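Local atomic coordinates of sulfate adenylyltransferase (Allochromatium vinosum, PDB entry 4DNX), a protein that catalyses the reversible transfer of an adenylyl group from ATP to sulfate, giving adenosine 5'-phosphosulfate and diphosphate. Residues I35-S38 with Q39-G42. Residues are numbered along the deposited sequence; the frame is centred on the assembly and turned at random.
Sequences IVSS and QAAG
Ser37 caps the N-terminus of helix 38-48: its OG accepts the N-H of Ala40 at 3.0 Å from Ala40 N, in a bond that is almost straight (171°). A chi1 of 67° brings the hydroxyl between the backbone N and the carbonyl carbon of Ser37, which points it at the Ala40 N-H; serine suits the N-cap because its short side chain carries an acceptor to a first-turn amide whose i-4 carbonyl would lie before the helix. The main chain follows with the first i to i+4 bonds of the helix, Ala41 N to Ser37 O and Gly42 N to Ser38 O, both 2.9 Å. Val36, just before the cap, lays its branched side chain against the methyls of the first turn, CB being 3.9 Å from Ala40 CB and CG2 4.0 Å from Ala41 CB; small alanines suit this close, buried approach. Farther out, Gln152 uses OE1 for Ser37 OG and NE2 for Gln39 OE1, while Ser38 OG is hydrogen-bonded to Asn105 ND2 and Asp268 OD2. Replacing Ser37 by alanine removes the hydroxyl and would probably leave both the Ala40 N-H and Gln152 OE1 without this partner. The whole is a serine N-cap with a hydrophobic staple between Val36 and Ala41, joining strand 33-35 to helix 38-48 in the PUA-like domain.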
loop_
_atom_site.group_PDB
_atom_site.type_symbol
_atom_site.label_atom_id
_atom_site.label_comp_id
_atom_site.label_asym_id
_atom_site.label_seq_id
_atom_site.Cartn_x
_atom_site.Cartn_y
_atom_site.Cartn_z
ATOM N N ILE A 35 -4.438 26.777 2.321
ATOM C CA ILE A 35 -3.262 25.871 2.112
ATOM C C ILE A 35 -2.498 25.821 3.439
ATOM O O ILE A 35 -2.117 26.872 3.983
ATOM C CB ILE A 35 -2.355 26.389 0.942
ATOM C CG1 ILE A 35 -3.126 26.354 -0.401
ATOM C CG2 ILE A 35 -1.002 25.624 0.951
ATOM C CD1 ILE A 35 -2.671 27.453 -1.406
ATOM N N VAL A 36 -2.306 24.622 3.990
ATOM C CA VAL A 36 -1.738 24.489 5.336
ATOM C C VAL A 36 -0.204 24.366 5.243
ATOM O O VAL A 36 0.340 24.243 4.137
ATOM C CB VAL A 36 -2.354 23.267 6.112
ATOM C CG1 VAL A 36 -3.859 23.477 6.282
ATOM C CG2 VAL A 36 -2.069 21.896 5.457
ATOM N N SER A 37 0.487 24.411 6.376
ATOM C CA SER A 37 1.955 24.180 6.319
ATOM C C SER A 37 2.267 22.712 6.050
ATOM O O SER A 37 1.444 21.807 6.282
ATOM C CB SER A 37 2.623 24.589 7.631
ATOM O OG SER A 37 2.215 23.733 8.704
ATOM N N SER A 38 3.491 22.444 5.613
ATOM C CA SER A 38 3.896 21.032 5.490
ATOM C C SER A 38 3.793 20.289 6.845
ATOM O O SER A 38 3.449 19.063 6.861
ATOM C CB SER A 38 5.308 20.949 4.859
ATOM O OG SER A 38 5.758 19.630 4.662
ATOM N N GLN A 39 4.073 20.984 7.969
ATOM C CA GLN A 39 3.951 20.382 9.296
ATOM C C GLN A 39 2.496 19.962 9.575
ATOM O O GLN A 39 2.258 18.817 9.957
ATOM C CB GLN A 39 4.499 21.325 10.398
ATOM C CG GLN A 39 4.140 20.865 11.808
ATOM C CD GLN A 39 4.768 21.783 12.847
ATOM O OE1 GLN A 39 4.061 22.505 13.592
ATOM N NE2 GLN A 39 6.097 21.779 12.900
ATOM N N ALA A 40 1.554 20.859 9.334
ATOM C CA ALA A 40 0.151 20.496 9.522
ATOM C C ALA A 40 -0.259 19.376 8.558
ATOM O O ALA A 40 -1.113 18.531 8.896
ATOM C CB ALA A 40 -0.751 21.715 9.348
ATOM N N ALA A 41 0.213 19.430 7.304
ATOM C CA ALA A 41 -0.155 18.373 6.342
ATOM C C ALA A 41 0.331 16.997 6.817
ATOM O O ALA A 41 -0.363 15.978 6.661
ATOM C CB ALA A 41 0.357 18.720 4.908
ATOM N N GLY A 42 1.545 16.941 7.349
ATOM C CA GLY A 42 2.084 15.674 7.881
ATOM C C GLY A 42 1.267 15.205 9.078
ATOM O O GLY A 42 0.999 14.005 9.247
#